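PDB 4KH3: antigen 43 from Escherichia coli, which mediates aggregation of bacterial cells by associating with copies of itself through a Velcro-like mechanism, as the alpha domain of an autotransporter. Local coordinates for residues Thr138-Gly143 and Ser155-Gly160; Met181-Leu186 and Ala199-Leu204; Asn278-Phe283 and Asn292-Asn297. All coordinates share one frame; numbering follows the deposited sequence. Where two conformers were deposited one is given.

Contact 1 of 3, residues Thr138-Gly143 and Ser155-Gly160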
# COMPACT_ATOMS: atom_id res chain seq x y z
N THR A 138 18.92 -11.58 14.17
CA THR A 138 19.36 -10.28 13.72
C THR A 138 18.31 -9.23 14.04
O THR A 138 17.12 -9.44 13.81
CB THR A 138 19.69 -10.25 12.21
OG1 THR A 138 20.42 -11.43 11.85
CG2 THR A 138 20.53 -9.01 11.89
N ILE A 139 18.77 -8.12 14.60
CA ILE A 139 17.92 -6.95 14.85
C ILE A 139 18.33 -5.88 13.85
O ILE A 139 19.47 -5.42 13.85
CB ILE A 139 18.15 -6.41 16.27
CG1 ILE A 139 18.10 -7.55 17.29
CG2 ILE A 139 17.15 -5.32 16.60
CD1 ILE A 139 16.77 -8.29 17.32
N VAL A 140 17.39 -5.51 12.98
CA VAL A 140 17.68 -4.60 11.88
C VAL A 140 17.04 -3.23 12.12
O VAL A 140 15.81 -3.08 12.05
CB VAL A 140 17.18 -5.19 10.56
CG1 VAL A 140 17.64 -4.34 9.36
CG2 VAL A 140 17.67 -6.64 10.43
N ASN A 141 17.88 -2.22 12.40
CA ASN A 141 17.41 -0.90 12.83
C ASN A 141 17.65 0.20 11.79
O ASN A 141 17.46 1.38 12.07
CB ASN A 141 18.06 -0.52 14.17
CG ASN A 141 17.53 -1.34 15.32
OD1 ASN A 141 16.39 -1.79 15.27
ND2 ASN A 141 18.35 -1.55 16.36
N THR A 142 18.04 -0.20 10.59
CA THR A 142 18.49 0.76 9.62
C THR A 142 18.37 0.17 8.24
O THR A 142 18.22 -1.05 8.10
CB THR A 142 19.96 1.14 9.89
OG1 THR A 142 20.32 2.30 9.14
CG2 THR A 142 20.88 -0.02 9.52
N GLY A 143 18.43 1.03 7.22
CA GLY A 143 18.38 0.61 5.84
C GLY A 143 17.12 1.04 5.09
O GLY A 143 17.08 0.97 3.87
N SER A 155 22.78 -0.59 2.99
CA SER A 155 22.65 -0.71 4.45
C SER A 155 21.47 -1.61 4.86
O SER A 155 20.56 -1.88 4.07
CB SER A 155 22.51 0.68 5.07
OG SER A 155 21.34 1.30 4.58
N GLY A 156 21.46 -2.06 6.11
CA GLY A 156 20.45 -3.00 6.56
C GLY A 156 21.01 -4.41 6.46
O GLY A 156 22.21 -4.62 6.66
N GLN A 157 20.15 -5.38 6.18
CA GLN A 157 20.60 -6.76 6.05
C GLN A 157 20.32 -7.25 4.65
O GLN A 157 19.20 -7.11 4.16
CB GLN A 157 19.86 -7.65 7.05
CG GLN A 157 20.30 -9.11 7.06
CD GLN A 157 19.46 -9.95 8.02
OE1 GLN A 157 18.23 -9.96 7.91
NE2 GLN A 157 20.11 -10.63 8.95
N MET A 158 21.33 -7.83 4.00
CA MET A 158 21.13 -8.48 2.71
C MET A 158 21.27 -9.97 2.86
O MET A 158 22.24 -10.46 3.46
CB MET A 158 22.16 -7.99 1.69
CG MET A 158 22.25 -6.48 1.64
SD MET A 158 20.87 -5.58 0.88
CE MET A 158 20.39 -4.49 2.23
N VAL A 159 20.32 -10.70 2.30
CA VAL A 159 20.30 -12.14 2.47
C VAL A 159 20.50 -12.88 1.16
O VAL A 159 19.58 -12.98 0.34
CB VAL A 159 18.98 -12.60 3.12
CG1 VAL A 159 19.11 -14.04 3.59
CG2 VAL A 159 18.60 -11.67 4.26
N GLY A 160 21.70 -13.42 0.99
CA GLY A 160 21.99 -14.30 -0.13
C GLY A 160 22.03 -15.72 0.37
O GLY A 160 21.81 -16.66 -0.40
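Gly143 and Gly156 bring the two backbones together, their CA atoms 4.2 Å apart. Both residues have positive phi (112° and 96°), where a side chain would strike the preceding carbonyl O. In Gly143 it would also run into Ser155 O, so glycine suits both places. The carbonyl O of Thr142 lies 3.3 Å from Gly156 CA, and Ser155 OG rests 3.3 Å from Gly143 CA. Strand 156-159 then runs off to another wall of the coil, leaving strand 139-140 to face it through side chains. Val140 sends CG1 over the Gly156 backbone and CG2 against Gln157 CB at 4.2 Å, its compact branches filling a buried angle. Gln157 has CG anti to the backbone N (chi1 -177°), which carries its amide inward to meet Thr138 tip to tip; NE2 lies 3.0 Å from Thr138 OG1. Gln127 accepts from that NE2 while Gln174 donates to OE1, so both polar ends of this buried amide are satisfied. Thr142 OG1 hydrogen-bonds to Glu145 and to the backbone N of Asp124. Stacking of internal glutamines from one coil to the next forms a polar ladder, at home inside the right-handed parallel beta-helix of autotransporter passenger domains.

Contact 2 of 3, residues Met181-Leu186 and Ala199-Leu204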
# COMPACT_ATOMS: atom_id res chain seq x y z
N MET A 181 17.18 -16.86 1.54
CA MET A 181 16.00 -17.30 2.26
C MET A 181 15.88 -16.68 3.66
O MET A 181 16.83 -16.71 4.45
CB MET A 181 15.95 -18.83 2.26
CG MET A 181 16.07 -19.51 3.60
SD MET A 181 14.46 -19.63 4.37
CE MET A 181 13.44 -19.54 2.91
N ALA A 182 14.73 -16.10 3.96
CA ALA A 182 14.49 -15.59 5.31
C ALA A 182 13.38 -16.35 6.01
O ALA A 182 12.25 -16.40 5.53
CB ALA A 182 14.16 -14.12 5.28
N ARG A 183 13.72 -16.94 7.15
CA ARG A 183 12.73 -17.68 7.93
C ARG A 183 12.44 -17.00 9.27
O ARG A 183 13.38 -16.58 9.98
CB ARG A 183 13.22 -19.11 8.17
CG ARG A 183 12.09 -20.10 8.34
CD ARG A 183 12.62 -21.45 8.78
NE ARG A 183 13.92 -21.72 8.18
CZ ARG A 183 14.08 -22.26 6.98
NH1 ARG A 183 13.02 -22.58 6.23
NH2 ARG A 183 15.32 -22.46 6.52
N ASP A 184 11.15 -16.89 9.60
CA ASP A 184 10.69 -16.30 10.86
C ASP A 184 11.15 -14.86 10.98
O ASP A 184 12.14 -14.57 11.65
CB ASP A 184 11.15 -17.11 12.08
CG ASP A 184 10.89 -18.62 11.94
OD1 ASP A 184 9.81 -19.01 11.46
OD2 ASP A 184 11.79 -19.41 12.29
N THR A 185 10.42 -13.96 10.34
CA THR A 185 10.80 -12.57 10.34
C THR A 185 9.69 -11.75 10.95
O THR A 185 8.53 -11.89 10.56
CB THR A 185 11.08 -12.11 8.90
OG1 THR A 185 12.11 -12.92 8.34
CG2 THR A 185 11.52 -10.68 8.87
N LEU A 186 10.04 -10.90 11.91
CA LEU A 186 9.07 -10.00 12.54
C LEU A 186 9.29 -8.58 12.05
O LEU A 186 10.38 -8.03 12.19
CB LEU A 186 9.20 -10.07 14.06
CG LEU A 186 8.42 -9.05 14.88
CD1 LEU A 186 6.92 -9.15 14.62
CD2 LEU A 186 8.73 -9.24 16.37
N ALA A 199 10.76 -15.92 1.38
CA ALA A 199 10.45 -15.53 2.76
C ALA A 199 9.42 -16.49 3.35
O ALA A 199 8.31 -16.62 2.83
CB ALA A 199 9.94 -14.09 2.82
N HIS A 200 9.81 -17.17 4.42
CA HIS A 200 8.94 -18.11 5.10
C HIS A 200 8.60 -17.59 6.49
O HIS A 200 9.49 -17.18 7.24
CB HIS A 200 9.60 -19.48 5.22
CG HIS A 200 9.82 -20.17 3.90
ND1 HIS A 200 9.00 -19.96 2.82
CD2 HIS A 200 10.75 -21.05 3.50
CE1 HIS A 200 9.42 -20.68 1.80
NE2 HIS A 200 10.49 -21.35 2.19
N ASN A 201 7.31 -17.59 6.81
CA ASN A 201 6.84 -17.19 8.14
C ASN A 201 7.22 -15.76 8.52
O ASN A 201 8.16 -15.53 9.27
CB ASN A 201 7.30 -18.17 9.23
CG ASN A 201 7.08 -19.61 8.83
OD1 ASN A 201 6.01 -19.98 8.37
ND2 ASN A 201 8.10 -20.44 9.01
N THR A 202 6.48 -14.81 7.99
CA THR A 202 6.76 -13.41 8.22
C THR A 202 5.55 -12.80 8.89
O THR A 202 4.41 -12.98 8.44
CB THR A 202 7.05 -12.69 6.88
OG1 THR A 202 8.10 -13.37 6.19
CG2 THR A 202 7.46 -11.26 7.13
N ARG A 203 5.81 -12.11 9.98
CA ARG A 203 4.76 -11.47 10.74
C ARG A 203 4.85 -9.97 10.53
O ARG A 203 5.82 -9.34 10.93
CB ARG A 203 4.89 -11.84 12.21
CG ARG A 203 3.74 -11.38 13.07
CD ARG A 203 4.06 -11.60 14.53
NE ARG A 203 3.36 -12.72 15.17
CZ ARG A 203 3.97 -13.79 15.69
NH1 ARG A 203 5.29 -13.91 15.61
NH2 ARG A 203 3.26 -14.73 16.30
N LEU A 204 3.86 -9.40 9.86
CA LEU A 204 3.88 -7.96 9.63
C LEU A 204 3.12 -7.28 10.76
O LEU A 204 1.89 -7.16 10.71
CB LEU A 204 3.28 -7.62 8.27
CG LEU A 204 3.92 -8.35 7.09
CD1 LEU A 204 3.25 -7.96 5.77
CD2 LEU A 204 5.43 -8.09 7.05
O HOH W 1 10.74 -14.13 6.54
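Thr185 and Thr202 both set OG1 anti to their own carbonyl carbon (chi1 -58° and -54°), and this common torsion turns the two hydroxyls to one water. That water lies 2.6 Å from Thr185 OG1 and 2.8 Å from Thr202 OG1, and it donates a third bond to Ala182 O. The segments are successive coils of a parallel beta-helix, paired in register with Ala182 beside Ala199 and Thr185 beside Thr202. These small side chains face inward and touch Gln193, so the threonines combine a slim shape with a hydroxyl that can bind the water between them.

Before the corner, His200 carries the bonds: its N donates to Ala182 O at 2.8 Å and its O accepts from Asp184 N at 2.9 Å. Beyond the corner the role passes to Thr185, whose N reaches Asn201 O at 3.0 Å and whose O receives Arg203 N at 2.8 Å. Asp184 and Asn201 make the bend itself, both with positive phi, a conformation that asparagine and aspartate tolerate better than most residues. Their side chains lie alongside each other, flat groups only 11° apart, and Asn201 ND2 gives Asp184 OD1 a weak bond.

On the outer face, the His200 ring was modelled in two conformers; in one of them Arg183 NH1 sits at its edge and ND1 bonds to Thr218, so both contacts are tentative. Further on, Leu186 lays its methyl CD1 on the aliphatic shaft of Arg203, 3.8 Å from CD.

Contact 3 of 3, residues Asn278-Phe283 and Asn292-Asn297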
# COMPACT_ATOMS: atom_id res chain seq x y z
N ASN A 278 -12.69 -15.81 2.71
CA ASN A 278 -12.92 -14.66 3.56
C ASN A 278 -14.05 -15.01 4.50
O ASN A 278 -14.44 -16.18 4.60
CB ASN A 278 -13.20 -13.39 2.74
CG ASN A 278 -14.28 -13.60 1.70
OD1 ASN A 278 -15.32 -14.21 1.97
ND2 ASN A 278 -14.05 -13.07 0.50
N ARG A 279 -14.61 -14.00 5.16
CA ARG A 279 -15.66 -14.25 6.14
C ARG A 279 -16.97 -14.68 5.48
O ARG A 279 -17.93 -15.00 6.17
CB ARG A 279 -15.87 -13.01 7.01
CG ARG A 279 -16.34 -11.76 6.27
CD ARG A 279 -16.78 -10.71 7.28
NE ARG A 279 -16.92 -9.37 6.72
CZ ARG A 279 -18.01 -8.92 6.11
NH1 ARG A 279 -19.07 -9.71 5.97
NH2 ARG A 279 -18.05 -7.68 5.64
N LEU A 280 -16.99 -14.71 4.16
CA LEU A 280 -18.18 -15.15 3.44
C LEU A 280 -17.94 -16.45 2.70
O LEU A 280 -18.83 -16.94 2.00
CB LEU A 280 -18.65 -14.07 2.47
CG LEU A 280 -19.23 -12.81 3.11
CD1 LEU A 280 -19.96 -11.95 2.08
CD2 LEU A 280 -20.16 -13.18 4.26
N GLY A 281 -16.75 -17.01 2.84
CA GLY A 281 -16.44 -18.29 2.21
C GLY A 281 -15.36 -18.18 1.17
O GLY A 281 -14.58 -17.22 1.15
N ALA A 282 -15.30 -19.17 0.28
CA ALA A 282 -14.31 -19.17 -0.79
C ALA A 282 -14.51 -17.96 -1.68
O ALA A 282 -15.63 -17.49 -1.86
CB ALA A 282 -14.41 -20.45 -1.61
N PHE A 283 -13.40 -17.46 -2.22
CA PHE A 283 -13.42 -16.36 -3.16
C PHE A 283 -12.24 -16.53 -4.07
O PHE A 283 -11.28 -17.22 -3.72
CB PHE A 283 -13.35 -15.00 -2.45
CG PHE A 283 -11.97 -14.63 -1.96
CD1 PHE A 283 -11.09 -13.92 -2.78
CD2 PHE A 283 -11.56 -14.96 -0.68
CE1 PHE A 283 -9.83 -13.59 -2.34
CE2 PHE A 283 -10.29 -14.62 -0.23
CZ PHE A 283 -9.43 -13.93 -1.06
N ASN A 292 -16.98 -13.50 -5.12
CA ASN A 292 -17.08 -13.44 -3.65
C ASN A 292 -15.99 -12.62 -2.98
O ASN A 292 -15.62 -12.86 -1.83
CB ASN A 292 -17.18 -14.85 -3.04
CG ASN A 292 -17.64 -14.82 -1.58
OD1 ASN A 292 -18.41 -13.94 -1.18
ND2 ASN A 292 -17.16 -15.77 -0.79
N VAL A 293 -15.47 -11.63 -3.69
CA VAL A 293 -14.51 -10.72 -3.11
C VAL A 293 -15.22 -9.86 -2.05
O VAL A 293 -16.29 -9.32 -2.28
CB VAL A 293 -13.81 -9.87 -4.19
CG1 VAL A 293 -13.06 -8.73 -3.56
CG2 VAL A 293 -12.87 -10.75 -5.03
N VAL A 294 -14.63 -9.79 -0.86
CA VAL A 294 -15.15 -8.93 0.19
C VAL A 294 -14.18 -7.78 0.38
O VAL A 294 -12.97 -7.99 0.53
CB VAL A 294 -15.35 -9.71 1.52
CG1 VAL A 294 -15.54 -8.74 2.70
CG2 VAL A 294 -16.52 -10.67 1.40
N LEU A 295 -14.72 -6.57 0.34
CA LEU A 295 -13.92 -5.36 0.33
C LEU A 295 -14.27 -4.44 1.48
O LEU A 295 -15.34 -3.84 1.49
CB LEU A 295 -14.17 -4.60 -0.97
CG LEU A 295 -13.79 -5.30 -2.27
CD1 LEU A 295 -14.30 -4.46 -3.46
CD2 LEU A 295 -12.29 -5.50 -2.35
N GLU A 296 -13.37 -4.31 2.44
CA GLU A 296 -13.58 -3.40 3.56
C GLU A 296 -12.24 -2.86 4.07
O GLU A 296 -11.19 -3.39 3.71
CB GLU A 296 -14.34 -4.11 4.68
CG GLU A 296 -13.73 -5.45 5.09
CD GLU A 296 -14.71 -6.36 5.82
OE1 GLU A 296 -15.90 -5.99 6.00
OE2 GLU A 296 -14.30 -7.47 6.22
N ASN A 297 -12.28 -1.79 4.86
CA ASN A 297 -11.09 -1.29 5.55
C ASN A 297 -9.92 -0.94 4.66
O ASN A 297 -8.77 -1.20 5.01
CB ASN A 297 -10.59 -2.30 6.57
CG ASN A 297 -11.20 -2.11 7.92
OD1 ASN A 297 -11.84 -1.09 8.17
ND2 ASN A 297 -11.00 -3.07 8.80
O HOH W 2 -11.98 -11.42 -0.64
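Asn278 ND2 spends its N-H bonds on two acceptors, Asn292 O at 2.8 Å and a water at 2.9 Å. The bond to Asn292 is close to the amide plane of Asn278, and the water passes the link on by accepting from Val294 N as well. It also sits over the centre of the Phe283 ring, 3.2 Å above one face. The other end of the amide, Asn278 OD1, accepts from Leu280 N at 2.8 Å, an Asx turn for which asparagine's short carbonyl arm is well suited. Asn278 to Gly281 is a type I turn linking antiparallel strands 273-278 and 281-286, a hairpin that interrupts the parallel coils of the beta-helix. The hairpin's tip is tied back to 292-297 by Arg279, whose chain is extended from CG to NE. It grips Glu296 side-on: NH2 meets OE1 at 2.8 Å, nearly straight at 177°, and NE meets OE2 at 3.3 Å. Arg279 NH2 has a second salt bridge to Asp315, and the shared cation probably eases the repulsion between the two acids. Val294 CG1 lies over one guanidinium face, while its other methyl, CG2, packs against Leu280 CD1 at 3.7 Å.

Overall arrangement
All three contacts belong to one long beta-helix and follow one another in series along the chain. Contacts 1 and 2 are neighbours, with centres 13 Å apart, and they touch where Val159 CG1 packs 3.6 Å from Met181 O. Contact 3 stands further along the solenoid, its centre about 25 Å from that of contact 2 and 36 Å from that of contact 1. Contact 1 joins different walls of the coil through its interior, contact 2 stacks one coil on the next, and contact 3 ties the turn of a hairpin to the chain that follows it. A malonate ion, probably from the crystallisation liquor, lies about 4 Å from the Ala282 side chain.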